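Local coordinates for protein similar to phosphinothricin acetyltransferase (Bacillus subtilis, PDB 1VHS) that probably catalyses transfer of an acetyl group from acetyl-CoA to phosphinothricin, inactivating the antibiotic, as a member of the GNAT acetyltransferase family, at residues A65-F70 with E84-I89; A120-H125 with K158-E163. All coordinates share one frame; numbering follows the deposited sequence.

In the fold
Both contacts are antiparallel strand pairs in the one mixed sheet of this GNAT-type acetyltransferase, and they follow in series along the chain. Contact 1 is the hairpin of strands 64-72 and 82-89; contact 2 pairs strand 117-123 with the later strand 153-163. Their centres lie about 14 Å apart. Strands 82-89 and 117-123 are parallel neighbours, so the two pairs meet side by side: Glu84 CG lies 3.5 Å from Phe121 CE1. In GNAT enzymes these two parallel strands splay apart to form the acetyl-CoA cleft, and the predicted cofactor residues are consistent with this: Ile87 to Ile89 end one strand, and Asn126 to Pro128 follow the other.

Contact 1 of 2, residues A65-F70 with E84-I89; sequences AAWISF and EVSIYI
Four backbone hydrogen bonds zip 65-70 to 84-89 in antiparallel register. Trp67 and Tyr88 exchange one pair, N to O in both directions. Ser69 and Ser86 exchange the other, in which Ser69 N meets Ser86 O at 2.8 Å, almost straight at 170°. CA-H...O contacts fill the gaps between these rungs, such as Ile68 CA to Ser86 O.

The aromatic contact is on the face carrying Trp67, Ser69, Ser86 and Tyr88. Trp67 CG is wedged between its own backbone N and C (chi1 51°), which brings the indole beside Tyr88. The planes of its six-membered ring and the phenol ring differ by only 23°, but the rings are strongly offset, with little overlap; Tyr88 CD1 lies over the indole face, 3.3 Å from Trp67 CH2. Tyr88 CB makes a CH-pi contact with the five-membered ring. Next along, Ser69 OG hydrogen-bonds to His48 and Glu71.

On the other face Ile68 CG2 touches Val85 CG2 at 3.9 Å and Ile87 CG1 at 4.1 Å.

The pair is a beta hairpin of the GNAT sheet, whose second strand ends in Ile87, Tyr88 and Ile89, predicted to bind acetyl-CoA. Helix 13-24 packs on the Trp67-Tyr88 side through Ile19, and helix 98-109 on the other through Leu102, against Ala66, Ile87 and Ile89. Strand 54-58 is next across the sheet; a classic beta bulge sets Ala65 and Ala66 together opposite its Ala57.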
ATOM      1  N   ALA A  65      -9.802   3.238   9.159  1.00 28.58           N
ATOM      2  CA  ALA A  65      -9.272   4.493   8.631  1.00 26.94           C
ATOM      3  C   ALA A  65      -8.138   4.327   7.619  1.00 26.14           C
ATOM      4  O   ALA A  65      -7.767   5.284   6.941  1.00 25.47           O
ATOM      5  CB  ALA A  65      -8.793   5.369   9.778  1.00 27.05           C
ATOM      6  N   ALA A  66      -7.584   3.124   7.522  1.00 21.63           N
ATOM      7  CA  ALA A  66      -6.477   2.878   6.602  1.00 21.47           C
ATOM      8  C   ALA A  66      -6.208   1.388   6.505  1.00 19.17           C
ATOM      9  O   ALA A  66      -6.754   0.602   7.274  1.00 19.09           O
ATOM     10  CB  ALA A  66      -5.220   3.596   7.107  1.00 21.72           C
ATOM     11  N   TRP A  67      -5.385   0.994   5.540  1.00 18.17           N
ATOM     12  CA  TRP A  67      -5.035  -0.405   5.397  1.00 14.28           C
ATOM     13  C   TRP A  67      -3.645  -0.601   4.819  1.00 16.50           C
ATOM     14  O   TRP A  67      -3.095   0.294   4.174  1.00 16.62           O
ATOM     15  CB  TRP A  67      -6.077  -1.183   4.568  1.00 15.97           C
ATOM     16  CG  TRP A  67      -6.485  -0.613   3.225  1.00 13.74           C
ATOM     17  CD1 TRP A  67      -7.535   0.223   2.974  1.00 14.31           C
ATOM     18  CD2 TRP A  67      -5.915  -0.931   1.948  1.00 17.76           C
ATOM     19  NE1 TRP A  67      -7.663   0.435   1.623  1.00 15.68           N
ATOM     20  CE2 TRP A  67      -6.681  -0.262   0.969  1.00 17.28           C
ATOM     21  CE3 TRP A  67      -4.833  -1.725   1.537  1.00 19.50           C
ATOM     22  CZ2 TRP A  67      -6.404  -0.359  -0.398  1.00 21.07           C
ATOM     23  CZ3 TRP A  67      -4.557  -1.824   0.177  1.00 23.29           C
ATOM     24  CH2 TRP A  67      -5.341  -1.145  -0.775  1.00 20.67           C
ATOM     25  N   ILE A  68      -3.083  -1.771   5.094  1.00 15.91           N
ATOM     26  CA  ILE A  68      -1.752  -2.153   4.626  1.00 18.21           C
ATOM     27  C   ILE A  68      -1.894  -3.505   3.945  1.00 18.90           C
ATOM     28  O   ILE A  68      -2.391  -4.462   4.539  1.00 19.88           O
ATOM     29  CB  ILE A  68      -0.760  -2.326   5.789  1.00 16.79           C
ATOM     30  CG1 ILE A  68      -0.720  -1.070   6.657  1.00 20.15           C
ATOM     31  CG2 ILE A  68       0.635  -2.611   5.242  1.00 21.34           C
ATOM     32  CD1 ILE A  68       0.136  -1.249   7.904  1.00 18.88           C
ATOM     33  N   SER A  69      -1.452  -3.583   2.699  1.00 14.82           N
ATOM     34  CA  SER A  69      -1.554  -4.817   1.939  1.00 18.43           C
ATOM     35  C   SER A  69      -0.181  -5.331   1.539  1.00 20.70           C
ATOM     36  O   SER A  69       0.647  -4.561   1.056  1.00 20.14           O
ATOM     37  CB  SER A  69      -2.388  -4.572   0.671  1.00 17.33           C
ATOM     38  OG  SER A  69      -2.292  -5.656  -0.240  1.00 23.04           O
ATOM     39  N   PHE A  70       0.067  -6.620   1.771  1.00 13.65           N
ATOM     40  CA  PHE A  70       1.321  -7.234   1.348  1.00 13.88           C
ATOM     41  C   PHE A  70       0.919  -8.079   0.145  1.00 17.93           C
ATOM     42  O   PHE A  70      -0.049  -8.836   0.205  1.00 20.68           O
ATOM     43  CB  PHE A  70       1.921  -8.128   2.432  1.00 13.84           C
ATOM     44  CG  PHE A  70       2.511  -7.368   3.581  1.00 15.21           C
ATOM     45  CD1 PHE A  70       1.746  -7.068   4.704  1.00 11.50           C
ATOM     46  CD2 PHE A  70       3.825  -6.918   3.525  1.00 14.89           C
ATOM     47  CE1 PHE A  70       2.283  -6.325   5.757  1.00 17.83           C
ATOM     48  CE2 PHE A  70       4.376  -6.172   4.572  1.00 20.28           C
ATOM     49  CZ  PHE A  70       3.602  -5.876   5.690  1.00 18.41           C
ATOM     50  N   GLU A  84       5.501  -6.829  -2.154  1.00 16.54           N
ATOM     51  CA  GLU A  84       5.190  -5.427  -2.311  1.00 16.31           C
ATOM     52  C   GLU A  84       4.346  -5.013  -1.118  1.00 15.56           C
ATOM     53  O   GLU A  84       3.569  -5.813  -0.596  1.00 19.14           O
ATOM     54  CB  GLU A  84       4.391  -5.201  -3.597  1.00 20.16           C
ATOM     55  CG  GLU A  84       5.179  -5.475  -4.867  0.65 28.11           C
ATOM     56  CD  GLU A  84       4.297  -5.898  -6.026  0.65 31.42           C
ATOM     57  OE1 GLU A  84       3.235  -5.272  -6.234  0.65 36.57           O
ATOM     58  OE2 GLU A  84       4.675  -6.854  -6.736  0.65 34.33           O
ATOM     59  N   VAL A  85       4.528  -3.784  -0.659  1.00 12.79           N
ATOM     60  CA  VAL A  85       3.712  -3.277   0.432  1.00 15.38           C
ATOM     61  C   VAL A  85       2.966  -2.060  -0.106  1.00 17.36           C
ATOM     62  O   VAL A  85       3.563  -1.183  -0.739  1.00 14.60           O
ATOM     63  CB  VAL A  85       4.546  -2.879   1.677  1.00 17.58           C
ATOM     64  CG1 VAL A  85       5.559  -1.787   1.330  1.00 18.36           C
ATOM     65  CG2 VAL A  85       3.602  -2.398   2.785  1.00 19.53           C
ATOM     66  N   SER A  86       1.654  -2.036   0.114  1.00 14.48           N
ATOM     67  CA  SER A  86       0.806  -0.938  -0.332  1.00 16.96           C
ATOM     68  C   SER A  86       0.075  -0.378   0.885  1.00 18.58           C
ATOM     69  O   SER A  86      -0.481  -1.131   1.680  1.00 18.82           O
ATOM     70  CB  SER A  86      -0.208  -1.435  -1.372  1.00 16.74           C
ATOM     71  OG  SER A  86      -1.069  -2.410  -0.817  0.33 21.58           O
ATOM     72  N   ILE A  87       0.091   0.941   1.034  1.00 15.10           N
ATOM     73  CA  ILE A  87      -0.565   1.585   2.155  1.00 15.58           C
ATOM     74  C   ILE A  87      -1.507   2.687   1.689  1.00 19.82           C
ATOM     75  O   ILE A  87      -1.095   3.609   0.984  1.00 20.62           O
ATOM     76  CB  ILE A  87       0.480   2.190   3.117  1.00 12.63           C
ATOM     77  CG1 ILE A  87       1.415   1.084   3.615  1.00 15.14           C
ATOM     78  CG2 ILE A  87      -0.215   2.890   4.285  1.00 19.96           C
ATOM     79  CD1 ILE A  87       2.562   1.572   4.486  1.00 18.26           C
ATOM     80  N   TYR A  88      -2.776   2.583   2.076  1.00 17.13           N
ATOM     81  CA  TYR A  88      -3.770   3.588   1.719  1.00 17.18           C
ATOM     82  C   TYR A  88      -4.399   4.145   2.985  1.00 20.02           C
ATOM     83  O   TYR A  88      -4.724   3.400   3.914  1.00 19.42           O
ATOM     84  CB  TYR A  88      -4.859   2.999   0.819  1.00 20.55           C
ATOM     85  CG  TYR A  88      -4.388   2.756  -0.597  1.00 22.90           C
ATOM     86  CD1 TYR A  88      -3.623   1.637  -0.915  1.00 28.55           C
ATOM     87  CD2 TYR A  88      -4.682   3.666  -1.616  1.00 27.06           C
ATOM     88  CE1 TYR A  88      -3.160   1.425  -2.217  1.00 27.77           C
ATOM     89  CE2 TYR A  88      -4.221   3.465  -2.922  1.00 26.47           C
ATOM     90  CZ  TYR A  88      -3.462   2.344  -3.211  1.00 27.77           C
ATOM     91  OH  TYR A  88      -2.997   2.139  -4.491  1.00 30.58           O
ATOM     92  N   ILE A  89      -4.559   5.460   3.015  1.00 20.12           N
ATOM     93  CA  ILE A  89      -5.131   6.144   4.165  1.00 22.42           C
ATOM     94  C   ILE A  89      -6.370   6.917   3.731  1.00 24.72           C
ATOM     95  O   ILE A  89      -6.384   7.526   2.660  1.00 21.62           O
ATOM     96  CB  ILE A  89      -4.112   7.134   4.760  1.00 26.95           C
ATOM     97  CG1 ILE A  89      -2.787   6.413   5.017  1.00 26.22           C
ATOM     98  CG2 ILE A  89      -4.656   7.736   6.052  1.00 29.94           C
ATOM     99  CD1 ILE A  89      -1.657   7.333   5.442  1.00 25.40           C
TER

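Contact 2 of 2, residues A120-H125 with K158-E163; sequences AFIFGH and KILGRE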
ATOM      1  N   ALA A 120       7.917  -0.874  -2.799  1.00 13.09           N
ATOM      2  CA  ALA A 120       6.769   0.018  -2.788  1.00 12.90           C
ATOM      3  C   ALA A 120       6.706   0.746  -4.125  1.00 14.28           C
ATOM      4  O   ALA A 120       7.724   1.221  -4.622  1.00 15.04           O
ATOM      5  CB  ALA A 120       6.900   1.038  -1.645  1.00 13.21           C
ATOM      6  N   PHE A 121       5.511   0.820  -4.703  1.00 13.13           N
ATOM      7  CA  PHE A 121       5.305   1.491  -5.987  1.00 16.28           C
ATOM      8  C   PHE A 121       4.662   2.838  -5.708  1.00 16.77           C
ATOM      9  O   PHE A 121       3.502   2.914  -5.295  1.00 18.55           O
ATOM     10  CB  PHE A 121       4.398   0.639  -6.885  1.00 22.44           C
ATOM     11  CG  PHE A 121       5.038  -0.639  -7.353  1.00 28.55           C
ATOM     12  CD1 PHE A 121       5.552  -1.555  -6.441  1.00 33.30           C
ATOM     13  CD2 PHE A 121       5.139  -0.923  -8.714  1.00 39.18           C
ATOM     14  CE1 PHE A 121       6.158  -2.735  -6.872  1.00 35.19           C
ATOM     15  CE2 PHE A 121       5.744  -2.102  -9.158  1.00 39.59           C
ATOM     16  CZ  PHE A 121       6.254  -3.010  -8.231  1.00 37.99           C
ATOM     17  N   ILE A 122       5.428   3.902  -5.940  1.00 13.41           N
ATOM     18  CA  ILE A 122       4.986   5.256  -5.662  1.00 14.68           C
ATOM     19  C   ILE A 122       5.171   6.177  -6.857  1.00 15.16           C
ATOM     20  O   ILE A 122       6.224   6.179  -7.497  1.00 16.15           O
ATOM     21  CB  ILE A 122       5.787   5.833  -4.454  1.00 15.68           C
ATOM     22  CG1 ILE A 122       5.667   4.882  -3.256  1.00 19.77           C
ATOM     23  CG2 ILE A 122       5.287   7.226  -4.105  1.00 20.72           C
ATOM     24  CD1 ILE A 122       6.628   5.191  -2.106  1.00 22.25           C
ATOM     25  N   PHE A 123       4.149   6.967  -7.165  1.00 15.47           N
ATOM     26  CA  PHE A 123       4.257   7.904  -8.279  1.00 19.27           C
ATOM     27  C   PHE A 123       5.405   8.879  -8.041  1.00 21.27           C
ATOM     28  O   PHE A 123       5.612   9.346  -6.921  1.00 21.49           O
ATOM     29  CB  PHE A 123       2.953   8.672  -8.447  1.00 22.27           C
ATOM     30  CG  PHE A 123       1.862   7.870  -9.083  1.00 24.09           C
ATOM     31  CD1 PHE A 123       0.550   7.989  -8.643  1.00 27.68           C
ATOM     32  CD2 PHE A 123       2.141   7.006 -10.137  1.00 25.09           C
ATOM     33  CE1 PHE A 123      -0.470   7.258  -9.243  1.00 31.79           C
ATOM     34  CE2 PHE A 123       1.126   6.270 -10.743  1.00 28.61           C
ATOM     35  CZ  PHE A 123      -0.180   6.395 -10.294  1.00 31.35           C
ATOM     36  N   GLY A 124       6.147   9.184  -9.103  1.00 21.89           N
ATOM     37  CA  GLY A 124       7.279  10.089  -8.990  1.00 24.02           C
ATOM     38  C   GLY A 124       6.981  11.465  -8.418  1.00 24.60           C
ATOM     39  O   GLY A 124       7.864  12.098  -7.834  1.00 23.46           O
ATOM     40  N   HIS A 125       5.747  11.936  -8.575  1.00 24.69           N
ATOM     41  CA  HIS A 125       5.386  13.255  -8.067  1.00 25.95           C
ATOM     42  C   HIS A 125       4.896  13.263  -6.620  1.00 24.36           C
ATOM     43  O   HIS A 125       4.586  14.321  -6.082  1.00 26.15           O
ATOM     44  CB  HIS A 125       4.329  13.904  -8.970  1.00 27.47           C
ATOM     45  CG  HIS A 125       3.061  13.117  -9.087  1.00 25.70           C
ATOM     46  ND1 HIS A 125       3.017  11.846  -9.618  1.00 25.29           N
ATOM     47  CD2 HIS A 125       1.785  13.430  -8.754  1.00 26.66           C
ATOM     48  CE1 HIS A 125       1.769  11.410  -9.607  1.00 25.31           C
ATOM     49  NE2 HIS A 125       1.002  12.351  -9.088  1.00 24.06           N
ATOM     50  N   LYS A 158       7.833   5.308  -9.567  1.00 15.03           N
ATOM     51  CA  LYS A 158       9.105   4.998  -8.944  1.00 14.58           C
ATOM     52  C   LYS A 158       8.945   3.737  -8.116  1.00 14.19           C
ATOM     53  O   LYS A 158       7.892   3.502  -7.513  1.00 17.45           O
ATOM     54  CB  LYS A 158       9.576   6.139  -8.036  1.00 17.83           C
ATOM     55  CG  LYS A 158      10.286   7.253  -8.776  1.00 22.77           C
ATOM     56  CD  LYS A 158      10.962   8.220  -7.810  1.00 24.65           C
ATOM     57  CE  LYS A 158      11.787   9.243  -8.574  1.00 27.52           C
ATOM     58  NZ  LYS A 158      12.674  10.016  -7.661  1.00 30.35           N
ATOM     59  N   ILE A 159       9.982   2.912  -8.106  1.00 14.97           N
ATOM     60  CA  ILE A 159       9.958   1.692  -7.316  1.00 13.15           C
ATOM     61  C   ILE A 159      11.016   1.860  -6.237  1.00 14.39           C
ATOM     62  O   ILE A 159      12.185   2.101  -6.544  1.00 13.14           O
ATOM     63  CB  ILE A 159      10.324   0.439  -8.146  1.00 11.41           C
ATOM     64  CG1 ILE A 159       9.405   0.327  -9.363  1.00 16.87           C
ATOM     65  CG2 ILE A 159      10.190  -0.817  -7.278  1.00 13.66           C
ATOM     66  CD1 ILE A 159       7.949   0.509  -9.051  0.65 22.61           C
ATOM     67  N   LEU A 160      10.597   1.767  -4.979  1.00 11.60           N
ATOM     68  CA  LEU A 160      11.527   1.886  -3.865  1.00 14.21           C
ATOM     69  C   LEU A 160      11.633   0.519  -3.227  1.00 13.39           C
ATOM     70  O   LEU A 160      10.645  -0.218  -3.135  1.00 14.87           O
ATOM     71  CB  LEU A 160      11.018   2.904  -2.840  1.00 13.98           C
ATOM     72  CG  LEU A 160      11.369   4.375  -3.085  1.00 19.72           C
ATOM     73  CD1 LEU A 160      10.914   4.825  -4.451  1.00 19.33           C
ATOM     74  CD2 LEU A 160      10.719   5.217  -1.993  1.00 21.49           C
ATOM     75  N   GLY A 161      12.832   0.161  -2.796  1.00 10.69           N
ATOM     76  CA  GLY A 161      12.984  -1.138  -2.191  1.00 11.43           C
ATOM     77  C   GLY A 161      13.862  -1.133  -0.967  1.00 14.97           C
ATOM     78  O   GLY A 161      14.652  -0.221  -0.750  1.00 12.76           O
ATOM     79  N   ARG A 162      13.701  -2.167  -0.156  1.00 14.31           N
ATOM     80  CA  ARG A 162      14.508  -2.308   1.038  1.00 17.22           C
ATOM     81  C   ARG A 162      14.689  -3.768   1.367  1.00 15.67           C
ATOM     82  O   ARG A 162      13.724  -4.534   1.362  1.00 17.82           O
ATOM     83  CB  ARG A 162      13.863  -1.620   2.238  1.00 19.19           C
ATOM     84  CG  ARG A 162      14.617  -1.985   3.516  1.00 22.02           C
ATOM     85  CD  ARG A 162      14.139  -1.261   4.726  1.00 23.75           C
ATOM     86  NE  ARG A 162      14.715  -1.872   5.922  1.00 22.30           N
ATOM     87  CZ  ARG A 162      14.275  -1.640   7.150  1.00 21.34           C
ATOM     88  NH1 ARG A 162      14.843  -2.247   8.187  1.00 19.93           N
ATOM     89  NH2 ARG A 162      13.270  -0.798   7.335  1.00 17.38           N
ATOM     90  N   GLU A 163      15.929  -4.160   1.640  1.00 18.69           N
ATOM     91  CA  GLU A 163      16.195  -5.536   2.017  1.00 20.80           C
ATOM     92  C   GLU A 163      16.161  -5.550   3.537  1.00 22.14           C
ATOM     93  O   GLU A 163      16.924  -4.841   4.195  1.00 21.83           O
ATOM     94  CB  GLU A 163      17.555  -6.005   1.511  1.00 23.26           C
ATOM     95  CG  GLU A 163      17.753  -7.502   1.696  1.00 27.60           C
ATOM     96  CD  GLU A 163      18.931  -8.033   0.917  1.00 35.46           C
ATOM     97  OE1 GLU A 163      19.052  -7.694  -0.279  1.00 31.95           O
ATOM     98  OE2 GLU A 163      19.725  -8.798   1.498  1.00 38.14           O
TER
HETATM   99  O   HOH W   1      10.357  12.207  -7.482  1.00 41.52           O
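Lys158 NZ has two partners: a salt bridge to Glu140 OE1, and a water that accepts from it and donates in turn to Gly124 O. The extended lysine chain leads away from the strand to reach them, its CG passing 4.1 Å from Gly124 CA.

In the backbone, Ala120 O takes one hydrogen bond, from Leu160 N at 2.9 Å, nearly straight at 174°, plus a weaker CA-H...O contact from Ile159 CA. Ala120 N completes this hydrogen-bonded pair by donating to Leu160 O at 2.8 Å. A second such pair joins Ile122 and Lys158, where Lys158 N comes to Ile122 O at 2.8 Å from above the carbonyl plane.

Between these rungs Phe121 and Ile159 run alongside each other, with Ile159 CD1 over one face of the phenyl ring. On the opposite face of the sheet the Ile122 and Leu160 side chains cross at about a right angle, and Ile122 CD1 touches Leu160 CD2 at 4.1 Å, with Phe133 of helix 127-135 against both.

Strands 117-123 and 153-163, with helix 127-135 on the Ile122-Leu160 face, belong to the C-terminal part of the GNAT fold; residues 124-125, past the strand end, lead to Asn126, a predicted acetyl-CoA residue close to Ile122.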